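PDB 3O5Y: sensor protein from Bacillus halodurans, which probably acts as the sensor histidine kinase of a two-component system, autophosphorylating a histidine with ATP, the present chain being its GAF domain. Local coordinates for residues Leu19-Asp24 with Leu124-Phe129; Arg25-Leu30 with Val111-Arg116; Thr54-Gln59 with Asn82-Gln87. One frame throughout, in Å; residues are numbered along the deposited sequence.

Contact 2 is the core of this GAF domain: two antiparallel strands in the middle of the sheet, joined by backbone hydrogen bonds and buried on both faces. Contacts 1 and 3 lie nearer the surface, on opposite sides of the chain's centre, with about 14 Å between their nearest atoms. Contact 1 ties the end of helix 6-20 to the start of helix 124-142 by an aromatic ring and a water, and meets contact 2 through His-22 O and Arg-116 NE. Contact 3 joins loops at the sheet's edge through a proline-on-tyrosine CH-pi contact, and touches contact 2 where Ile-55 packs on Leu-29. The Glu-85 side chain comes to about 5 Å from contact 2's acetate.

Contact 1: residues Leu19-Asp24 with Leu124-Phe129; sequences LLVHFD and LDDLAF
Leu-20 lays its CD1 methyl against the tip of the Phe-129 ring, the carbon CD1 lying 3.5 Å from Phe-129 CZ, and the two side chains cross at about a right angle. Beside it Val-21 reaches another part of the same ring, its CG2 coming within 4.0 Å of Phe-129 CD1. Both aliphatic groups approach the ring obliquely. Phe-129 CG stands anti to the backbone N (chi1 175°), which starts the ring off toward the other segment, and a large flat side chain suits this place because it can reach two neighbours at once across the gap between two backbones.

Those backbones are the end of helix 6-20 with the loop that follows it, and the first turns of helix 124-142. In the GAF fold the helices at the two ends of the domain lie together against the antiparallel sheet, and here they meet where one is ending and the other beginning. Val-21 and Asp-126 have the closest CA atoms of the two segments, 6.7 Å apart.

Polar groups bridge the same gap one helical turn before the phenylalanine. A water accepts the N-H of His-22, 3.0 Å from its N, and donates to Asp-126 OD2 at 2.6 Å. The water thus links the carboxylate to a loop amide across the contact, and an aspartate suits the place because its carboxylate can accept from a water that itself accepts from the amide. Its other oxygen, OD1, lies 4.3 Å from Val-21 CG2, a packing distance only. Asp-126 OD2 also has a long, weak ion pair with Arg-116, whose NE is hydrogen-bonded to the carbonyl of His-22, while Asp-126 N is bonded to Ser-123 OG where helix 124-142 begins.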
loop_
_atom_site.group_PDB
_atom_site.type_symbol
_atom_site.label_atom_id
_atom_site.label_comp_id
_atom_site.label_asym_id
_atom_site.label_seq_id
_atom_site.Cartn_x
_atom_site.Cartn_y
_atom_site.Cartn_z
ATOM N N LEU A 19 -15.201 -4.781 4.030
ATOM C CA LEU A 19 -16.216 -5.818 4.174
ATOM C C LEU A 19 -15.698 -7.205 3.901
ATOM O O LEU A 19 -16.383 -8.193 4.186
ATOM C CB LEU A 19 -17.385 -5.535 3.218
ATOM C CG LEU A 19 -18.103 -4.196 3.465
ATOM C CD1 LEU A 19 -18.936 -3.768 2.287
ATOM C CD2 LEU A 19 -18.935 -4.221 4.747
ATOM N N LEU A 20 -14.492 -7.287 3.350
ATOM C CA LEU A 20 -13.985 -8.537 2.798
ATOM C C LEU A 20 -12.691 -9.035 3.437
ATOM O O LEU A 20 -12.411 -10.247 3.444
ATOM C CB LEU A 20 -13.783 -8.368 1.297
ATOM C CG LEU A 20 -15.105 -8.253 0.529
ATOM C CD1 LEU A 20 -14.860 -7.837 -0.914
ATOM C CD2 LEU A 20 -15.864 -9.566 0.597
ATOM N N VAL A 21 -11.905 -8.100 3.965
ATOM C CA VAL A 21 -10.547 -8.393 4.373
ATOM C C VAL A 21 -10.240 -7.691 5.673
ATOM O O VAL A 21 -10.508 -6.507 5.820
ATOM C CB VAL A 21 -9.561 -7.978 3.258
ATOM C CG1 VAL A 21 -8.163 -7.920 3.771
ATOM C CG2 VAL A 21 -9.629 -8.972 2.099
ATOM N N HIS A 22 -9.709 -8.432 6.632
ATOM C CA HIS A 22 -9.292 -7.858 7.920
ATOM C C HIS A 22 -8.064 -6.940 7.790
ATOM O O HIS A 22 -7.023 -7.361 7.317
ATOM C CB HIS A 22 -9.011 -8.986 8.924
ATOM C CG HIS A 22 -8.344 -8.525 10.185
ATOM N ND1 HIS A 22 -7.386 -9.277 10.838
ATOM C CD2 HIS A 22 -8.492 -7.389 10.913
ATOM C CE1 HIS A 22 -6.968 -8.619 11.905
ATOM N NE2 HIS A 22 -7.624 -7.471 11.975
ATOM N N PHE A 23 -8.202 -5.687 8.203
ATOM C CA PHE A 23 -7.091 -4.752 8.206
ATOM C C PHE A 23 -7.488 -3.544 9.023
ATOM O O PHE A 23 -8.676 -3.294 9.226
ATOM C CB PHE A 23 -6.726 -4.307 6.791
ATOM C CG PHE A 23 -7.743 -3.386 6.158
ATOM C CD1 PHE A 23 -8.878 -3.899 5.545
ATOM C CD2 PHE A 23 -7.572 -2.003 6.197
ATOM C CE1 PHE A 23 -9.826 -3.057 4.971
ATOM C CE2 PHE A 23 -8.518 -1.151 5.625
ATOM C CZ PHE A 23 -9.648 -1.686 5.004
ATOM N N ASP A 24 -6.501 -2.764 9.450
ATOM C CA ASP A 24 -6.756 -1.617 10.279
ATOM C C ASP A 24 -6.419 -0.324 9.550
ATOM O O ASP A 24 -7.053 0.705 9.798
ATOM C CB ASP A 24 -5.965 -1.734 11.582
ATOM C CG ASP A 24 -6.285 -3.021 12.343
ATOM O OD1 ASP A 24 -5.369 -3.858 12.507
ATOM O OD2 ASP A 24 -7.456 -3.218 12.750
ATOM N N LEU A 124 -3.827 -17.364 2.329
ATOM C CA LEU A 124 -3.659 -17.484 0.885
ATOM C C LEU A 124 -4.872 -16.918 0.165
ATOM O O LEU A 124 -4.726 -16.220 -0.849
ATOM C CB LEU A 124 -3.487 -18.954 0.499
ATOM C CG LEU A 124 -2.979 -19.450 -0.877
ATOM C CD1 LEU A 124 -3.929 -20.497 -1.452
ATOM C CD2 LEU A 124 -2.633 -18.383 -1.931
ATOM N N ASP A 125 -6.064 -17.212 0.688
ATOM C CA ASP A 125 -7.304 -16.695 0.120
ATOM C C ASP A 125 -7.321 -15.164 0.076
ATOM O O ASP A 125 -7.706 -14.578 -0.926
ATOM C CB ASP A 125 -8.543 -17.225 0.874
ATOM C CG ASP A 125 -8.684 -18.754 0.787
ATOM O OD1 ASP A 125 -8.383 -19.344 -0.283
ATOM O OD2 ASP A 125 -9.092 -19.373 1.806
ATOM N N ASP A 126 -6.917 -14.521 1.160
ATOM C CA ASP A 126 -6.912 -13.074 1.188
ATOM C C ASP A 126 -5.867 -12.525 0.234
ATOM O O ASP A 126 -6.140 -11.577 -0.476
ATOM C CB ASP A 126 -6.699 -12.540 2.612
ATOM C CG ASP A 126 -7.945 -12.679 3.481
ATOM O OD1 ASP A 126 -9.016 -13.115 2.965
ATOM O OD2 ASP A 126 -7.850 -12.348 4.686
ATOM N N LEU A 127 -4.685 -13.136 0.194
ATOM C CA LEU A 127 -3.630 -12.663 -0.698
ATOM C C LEU A 127 -3.994 -12.833 -2.165
ATOM O O LEU A 127 -3.721 -11.945 -2.960
ATOM C CB LEU A 127 -2.260 -13.306 -0.395
ATOM C CG LEU A 127 -1.642 -12.981 0.975
ATOM C CD1 LEU A 127 -0.576 -14.001 1.359
ATOM C CD2 LEU A 127 -1.039 -11.601 1.003
ATOM N N ALA A 128 -4.590 -13.968 -2.525
ATOM C CA ALA A 128 -5.057 -14.193 -3.911
ATOM C C ALA A 128 -6.120 -13.174 -4.278
ATOM O O ALA A 128 -6.058 -12.562 -5.354
ATOM C CB ALA A 128 -5.597 -15.600 -4.104
ATOM N N PHE A 129 -7.060 -12.957 -3.361
ATOM C CA PHE A 129 -8.131 -11.992 -3.590
ATOM C C PHE A 129 -7.583 -10.573 -3.772
ATOM O O PHE A 129 -7.930 -9.910 -4.718
ATOM C CB PHE A 129 -9.178 -12.055 -2.469
ATOM C CG PHE A 129 -10.242 -11.015 -2.591
ATOM C CD1 PHE A 129 -10.210 -9.876 -1.788
ATOM C CD2 PHE A 129 -11.284 -11.170 -3.522
ATOM C CE1 PHE A 129 -11.184 -8.905 -1.901
ATOM C CE2 PHE A 129 -12.285 -10.200 -3.657
ATOM C CZ PHE A 129 -12.240 -9.060 -2.855
HETATM O O HOH W 1 -9.166 -11.401 6.695
#

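Contact 2: residues Arg25-Leu30 with Val111-Arg116; sequences RISFLL and VLSIGR. With ACT (acetate ion), chain C.
This is an antiparallel strand pair at the centre of the GAF sheet, with the axes of 25-30 and 111-116 at 167° to each other and 4.8 Å apart at closest. Hydrogen-bonded pairs fall at Arg-25 with Gly-115, Ser-27 with Ser-113 and Leu-29 with Val-111. The ladder is uneven at its Arg-25 end: Gly-115 N gives a good bond to Arg-25 O at 2.8 Å, but the return from Arg-25 N to Gly-115 O is weak at 3.4 Å.

The non-hydrogen-bonded pairs, Ile-26 with Ile-114 and Phe-28 with Leu-112, put their side chains on one apolar face. Ile-26 lies side by side with Ile-114, Ile-26 CD1 3.9 Å from Ile-114 CG1, and its other branch, CG2, meets Leu-112 CD1 at 3.6 Å; branched aliphatic chains suit a face buried under helix 6-20.

The other face is mixed: Leu-29 and Val-111 are apolar, while Arg-25, Ser-27 and Ser-113 make a polar patch beside an acetate ion, probably from the crystallisation liquor. Ser-27 OG, placed between the backbone N and the carbonyl carbon (chi1 67°), donates to acetate OXT at 2.9 Å. Arg-25 NH1 donates to the same oxygen, almost straight, at 3.2 Å. A water at the edge of the guanidinium, in its plane, accepts from Arg-25 NH1 and donates to Ser-113 O, a carbonyl that also takes Ser-27 N. Arg-25 NH2 is bonded to Ser-46 O, while Tyr-62 OH reaches both Ser-113 OG and the acetate. GAF domains commonly bind small molecules on this side of the sheet, and the acetate is consistent with such a pocket.

Strand 35-42 flanks 25-30 and strand 96-103 flanks 111-116, while helix 6-20 covers the aliphatic face, with Leu-17 on Ile-26 and Ile-10 on Phe-28.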
loop_
_atom_site.group_PDB
_atom_site.type_symbol
_atom_site.label_atom_id
_atom_site.label_comp_id
_atom_site.label_asym_id
_atom_site.label_seq_id
_atom_site.Cartn_x
_atom_site.Cartn_y
_atom_site.Cartn_z
ATOM N N ARG A 25 -5.448 -0.368 8.637
ATOM C CA ARG A 25 -4.962 0.852 8.008
ATOM C C ARG A 25 -4.530 0.548 6.606
ATOM O O ARG A 25 -3.913 -0.477 6.369
ATOM C CB ARG A 25 -3.776 1.382 8.803
ATOM C CG ARG A 25 -3.453 2.845 8.593
ATOM C CD ARG A 25 -2.381 3.007 7.565
ATOM N NE ARG A 25 -1.978 4.393 7.400
ATOM C CZ ARG A 25 -0.911 4.758 6.703
ATOM N NH1 ARG A 25 -0.153 3.825 6.125
ATOM N NH2 ARG A 25 -0.605 6.050 6.581
ATOM N N ILE A 26 -4.864 1.422 5.669
ATOM C CA ILE A 26 -4.421 1.269 4.287
ATOM C C ILE A 26 -3.913 2.599 3.813
ATOM O O ILE A 26 -4.482 3.636 4.140
ATOM C CB ILE A 26 -5.565 0.841 3.324
ATOM C CG1 ILE A 26 -6.147 -0.489 3.752
ATOM C CG2 ILE A 26 -5.058 0.698 1.888
ATOM C CD1 ILE A 26 -6.506 -1.419 2.617
ATOM N N SER A 27 -2.850 2.577 3.026
ATOM C CA SER A 27 -2.466 3.771 2.308
ATOM C C SER A 27 -2.241 3.396 0.872
ATOM O O SER A 27 -1.879 2.267 0.560
ATOM C CB SER A 27 -1.214 4.420 2.896
ATOM O OG SER A 27 -0.102 3.590 2.696
ATOM N N PHE A 28 -2.472 4.354 -0.009
ATOM C CA PHE A 28 -2.223 4.134 -1.400
ATOM C C PHE A 28 -1.235 5.180 -1.871
ATOM O O PHE A 28 -1.344 6.364 -1.525
ATOM C CB PHE A 28 -3.524 4.168 -2.210
ATOM C CG PHE A 28 -3.294 4.335 -3.668
ATOM C CD1 PHE A 28 -2.773 3.286 -4.427
ATOM C CD2 PHE A 28 -3.522 5.560 -4.283
ATOM C CE1 PHE A 28 -2.503 3.446 -5.781
ATOM C CE2 PHE A 28 -3.259 5.728 -5.648
ATOM C CZ PHE A 28 -2.742 4.657 -6.395
ATOM N N LEU A 29 -0.260 4.742 -2.654
ATOM C CA LEU A 29 0.763 5.639 -3.144
ATOM C C LEU A 29 0.809 5.609 -4.647
ATOM O O LEU A 29 0.604 4.565 -5.261
ATOM C CB LEU A 29 2.118 5.307 -2.537
ATOM C CG LEU A 29 2.150 5.427 -1.011
ATOM C CD1 LEU A 29 1.825 4.097 -0.349
ATOM C CD2 LEU A 29 3.501 5.942 -0.535
ATOM N N LEU A 30 1.061 6.767 -5.237
ATOM C CA LEU A 30 0.941 6.929 -6.669
ATOM C C LEU A 30 2.313 7.220 -7.241
ATOM O O LEU A 30 3.042 8.066 -6.744
ATOM C CB LEU A 30 -0.005 8.088 -7.004
ATOM C CG LEU A 30 -0.896 8.072 -8.261
ATOM C CD1 LEU A 30 -1.112 9.501 -8.834
ATOM C CD2 LEU A 30 -0.444 7.112 -9.398
ATOM N N VAL A 111 1.611 1.864 -5.183
ATOM C CA VAL A 111 1.788 0.879 -4.130
ATOM C C VAL A 111 0.560 0.877 -3.241
ATOM O O VAL A 111 -0.020 1.939 -2.969
ATOM C CB VAL A 111 3.086 1.147 -3.303
ATOM C CG1 VAL A 111 3.122 0.325 -1.996
ATOM C CG2 VAL A 111 4.317 0.842 -4.138
ATOM N N LEU A 112 0.137 -0.323 -2.832
ATOM C CA LEU A 112 -0.878 -0.470 -1.782
ATOM C C LEU A 112 -0.225 -1.035 -0.522
ATOM O O LEU A 112 0.441 -2.077 -0.565
ATOM C CB LEU A 112 -2.022 -1.365 -2.244
ATOM C CG LEU A 112 -3.259 -1.432 -1.345
ATOM C CD1 LEU A 112 -4.019 -0.122 -1.439
ATOM C CD2 LEU A 112 -4.173 -2.552 -1.770
ATOM N N SER A 113 -0.426 -0.351 0.593
ATOM C CA SER A 113 0.193 -0.708 1.854
ATOM C C SER A 113 -0.890 -1.059 2.861
ATOM O O SER A 113 -1.707 -0.199 3.208
ATOM C CB SER A 113 0.994 0.487 2.372
ATOM O OG SER A 113 1.734 0.119 3.507
ATOM N N ILE A 114 -0.926 -2.303 3.324
ATOM C CA ILE A 114 -2.025 -2.718 4.201
ATOM C C ILE A 114 -1.470 -3.134 5.553
ATOM O O ILE A 114 -0.610 -4.026 5.637
ATOM C CB ILE A 114 -2.889 -3.852 3.594
ATOM C CG1 ILE A 114 -3.287 -3.525 2.149
ATOM C CG2 ILE A 114 -4.140 -4.098 4.448
ATOM C CD1 ILE A 114 -4.255 -4.492 1.562
ATOM N N GLY A 115 -1.945 -2.451 6.591
ATOM C CA GLY A 115 -1.414 -2.598 7.928
ATOM C C GLY A 115 -2.376 -3.319 8.838
ATOM O O GLY A 115 -3.605 -3.210 8.685
ATOM N N ARG A 116 -1.822 -4.086 9.768
ATOM C CA ARG A 116 -2.628 -4.654 10.860
ATOM C C ARG A 116 -1.993 -4.298 12.183
ATOM O O ARG A 116 -0.752 -4.291 12.313
ATOM C CB ARG A 116 -2.756 -6.178 10.736
ATOM C CG ARG A 116 -3.618 -6.638 9.591
ATOM C CD ARG A 116 -3.569 -8.140 9.407
ATOM N NE ARG A 116 -4.673 -8.591 8.551
ATOM C CZ ARG A 116 -4.816 -9.835 8.107
ATOM N NH1 ARG A 116 -3.913 -10.763 8.440
ATOM N NH2 ARG A 116 -5.851 -10.156 7.330
HETATM C C ACT C . 2.711 5.477 4.871
HETATM O O ACT C . 3.968 5.533 5.054
HETATM O OXT ACT C . 2.243 4.518 4.184
HETATM C CH3 ACT C . 1.835 6.534 5.461
HETATM O O HOH W 2 -0.624 0.929 5.799
#

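Contact 3: residues Thr54-Gln59 with Asn82-Gln87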
loop_
_atom_site.group_PDB
_atom_site.type_symbol
_atom_site.label_atom_id
_atom_site.label_comp_id
_atom_site.label_asym_id
_atom_site.label_seq_id
_atom_site.Cartn_x
_atom_site.Cartn_y
_atom_site.Cartn_z
ATOM N N THR A 54 6.914 12.591 -0.703
ATOM C CA THR A 54 7.692 11.744 -1.601
ATOM C C THR A 54 8.402 10.669 -0.793
ATOM O O THR A 54 8.970 10.944 0.257
ATOM C CB THR A 54 8.685 12.582 -2.417
ATOM O OG1 THR A 54 7.946 13.443 -3.288
ATOM C CG2 THR A 54 9.613 11.697 -3.262
ATOM N N ILE A 55 8.317 9.435 -1.270
ATOM C CA ILE A 55 9.029 8.318 -0.674
ATOM C C ILE A 55 10.344 8.142 -1.438
ATOM O O ILE A 55 10.329 7.876 -2.645
ATOM C CB ILE A 55 8.192 7.024 -0.744
ATOM C CG1 ILE A 55 6.772 7.267 -0.209
ATOM C CG2 ILE A 55 8.925 5.851 -0.070
ATOM C CD1 ILE A 55 6.661 7.707 1.277
ATOM N N PRO A 56 11.484 8.337 -0.743
ATOM C CA PRO A 56 12.800 8.148 -1.345
ATOM C C PRO A 56 13.052 6.674 -1.560
ATOM O O PRO A 56 12.476 5.840 -0.852
ATOM C CB PRO A 56 13.756 8.683 -0.269
ATOM C CG PRO A 56 13.001 8.549 1.008
ATOM C CD PRO A 56 11.581 8.835 0.643
ATOM N N LYS A 57 13.909 6.362 -2.525
ATOM C CA LYS A 57 14.230 4.989 -2.860
ATOM C C LYS A 57 15.094 4.314 -1.806
ATOM O O LYS A 57 14.883 3.140 -1.491
ATOM C CB LYS A 57 14.912 4.906 -4.233
ATOM C CG LYS A 57 13.994 5.298 -5.391
ATOM C CD LYS A 57 14.538 4.857 -6.738
ATOM C CE LYS A 57 13.748 5.535 -7.856
ATOM N NZ LYS A 57 14.013 4.996 -9.226
ATOM N N GLU A 58 16.066 5.036 -1.256
ATOM C CA GLU A 58 17.018 4.410 -0.343
ATOM C C GLU A 58 16.314 3.802 0.881
ATOM O O GLU A 58 15.531 4.468 1.558
ATOM C CB GLU A 58 18.113 5.395 0.075
ATOM C CG GLU A 58 19.313 4.752 0.771
ATOM C CD GLU A 58 20.214 3.944 -0.165
ATOM O OE1 GLU A 58 20.936 3.028 0.309
ATOM O OE2 GLU A 58 20.202 4.215 -1.379
ATOM N N GLN A 59 16.593 2.526 1.131
ATOM C CA GLN A 59 16.064 1.799 2.281
ATOM C C GLN A 59 14.541 1.735 2.291
ATOM O O GLN A 59 13.936 1.540 3.354
ATOM C CB GLN A 59 16.574 2.421 3.583
ATOM C CG GLN A 59 17.992 2.007 3.945
ATOM C CD GLN A 59 18.501 2.670 5.222
ATOM O OE1 GLN A 59 17.729 2.978 6.152
ATOM N NE2 GLN A 59 19.813 2.890 5.278
ATOM N N ASN A 82 15.164 -2.306 9.830
ATOM C CA ASN A 82 14.688 -0.952 9.602
ATOM C C ASN A 82 14.513 -0.686 8.103
ATOM O O ASN A 82 15.164 -1.311 7.256
ATOM C CB ASN A 82 15.624 0.093 10.245
ATOM C CG ASN A 82 14.999 1.516 10.290
ATOM O OD1 ASN A 82 13.825 1.686 10.674
ATOM N ND2 ASN A 82 15.790 2.535 9.894
ATOM N N PHE A 83 13.592 0.218 7.797
ATOM C CA PHE A 83 13.366 0.688 6.442
ATOM C C PHE A 83 12.739 2.064 6.545
ATOM O O PHE A 83 12.269 2.459 7.618
ATOM C CB PHE A 83 12.506 -0.296 5.615
ATOM C CG PHE A 83 11.282 -0.819 6.339
ATOM C CD1 PHE A 83 10.043 -0.197 6.181
ATOM C CD2 PHE A 83 11.369 -1.954 7.159
ATOM C CE1 PHE A 83 8.916 -0.697 6.837
ATOM C CE2 PHE A 83 10.256 -2.458 7.824
ATOM C CZ PHE A 83 9.028 -1.825 7.671
ATOM N N TYR A 84 12.752 2.812 5.451
ATOM C CA TYR A 84 12.356 4.204 5.509
ATOM C C TYR A 84 10.952 4.367 6.066
ATOM O O TYR A 84 10.706 5.271 6.859
ATOM C CB TYR A 84 12.467 4.878 4.142
ATOM C CG TYR A 84 11.893 6.260 4.148
ATOM C CD1 TYR A 84 10.589 6.502 3.709
ATOM C CD2 TYR A 84 12.631 7.324 4.641
ATOM C CE1 TYR A 84 10.047 7.794 3.749
ATOM C CE2 TYR A 84 12.115 8.600 4.680
ATOM C CZ TYR A 84 10.826 8.837 4.232
ATOM O OH TYR A 84 10.332 10.121 4.284
ATOM N N GLU A 85 10.032 3.497 5.670
ATOM C CA GLU A 85 8.629 3.677 6.051
ATOM C C GLU A 85 8.325 3.273 7.495
ATOM O O GLU A 85 7.282 3.645 8.042
ATOM C CB GLU A 85 7.715 2.909 5.095
ATOM C CG GLU A 85 7.826 3.338 3.644
ATOM C CD GLU A 85 8.938 2.650 2.870
ATOM O OE1 GLU A 85 9.864 2.059 3.479
ATOM O OE2 GLU A 85 8.900 2.715 1.623
ATOM N N LYS A 86 9.235 2.518 8.105
ATOM C CA LYS A 86 8.958 1.837 9.362
ATOM C C LYS A 86 8.485 2.751 10.491
ATOM O O LYS A 86 7.402 2.543 11.033
ATOM C CB LYS A 86 10.157 1.003 9.806
ATOM C CG LYS A 86 9.914 0.228 11.083
ATOM C CD LYS A 86 10.870 -0.943 11.226
ATOM C CE LYS A 86 10.855 -1.441 12.664
ATOM N NZ LYS A 86 11.168 -2.900 12.769
ATOM N N GLN A 87 9.272 3.767 10.834
ATOM C CA GLN A 87 8.907 4.652 11.944
ATOM C C GLN A 87 7.549 5.310 11.704
ATOM O O GLN A 87 6.870 5.677 12.651
ATOM C CB GLN A 87 9.976 5.726 12.179
ATOM C CG GLN A 87 10.123 6.673 10.988
ATOM C CD GLN A 87 10.966 7.894 11.280
ATOM O OE1 GLN A 87 11.947 8.160 10.574
ATOM N NE2 GLN A 87 10.589 8.651 12.312
HETATM O O HOH W 3 8.275 11.337 2.923
#
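Pro-56 lies over one face of the Tyr-84 ring in a CH-pi contact, its CG 3.7 Å from the ring centroid and only 9° off the normal, and the two side chains cross at about a right angle. Tyr-84 CG, anti to the backbone N (chi1 173°), carries the ring out toward the proline. The neighbouring Pro-56 CD sits nearer the rim, 3.6 Å from Tyr-84 CE1. A rigid, flat-sided proline suits this face, since it offers two methylenes and no polar group. Ile-55 crosses the tyrosine obliquely, with CG2 4.2 Å from Tyr-84 CD1, and the same methyl lies 3.6 Å from Glu-85 OE2. The carboxylate is bonded to Ser-60 OG and to the backbone N of Leu-61 and Tyr-62.

One backbone hydrogen bond spans the contact: Tyr-84 N donates to Gln-59 O at 2.7 Å, with the donor 37° out of the carbonyl plane. At the ring's far end a water bridges Tyr-84 OH, at 2.7 Å, and Thr-54 O, at 2.8 Å. An alanine at Tyr-84 would remove the ring and hydroxyl, and would probably leave Pro-56 and Ile-55 without their aromatic partner and the water without its second anchor.

The contact thus joins the loop after edge strand 54-55 to the approach of helix 86-90; strand 54-55 is backbone-bonded to strand 35-42 through Ile-55 and Leu-36, and helix 61-68 starts beside Glu-85.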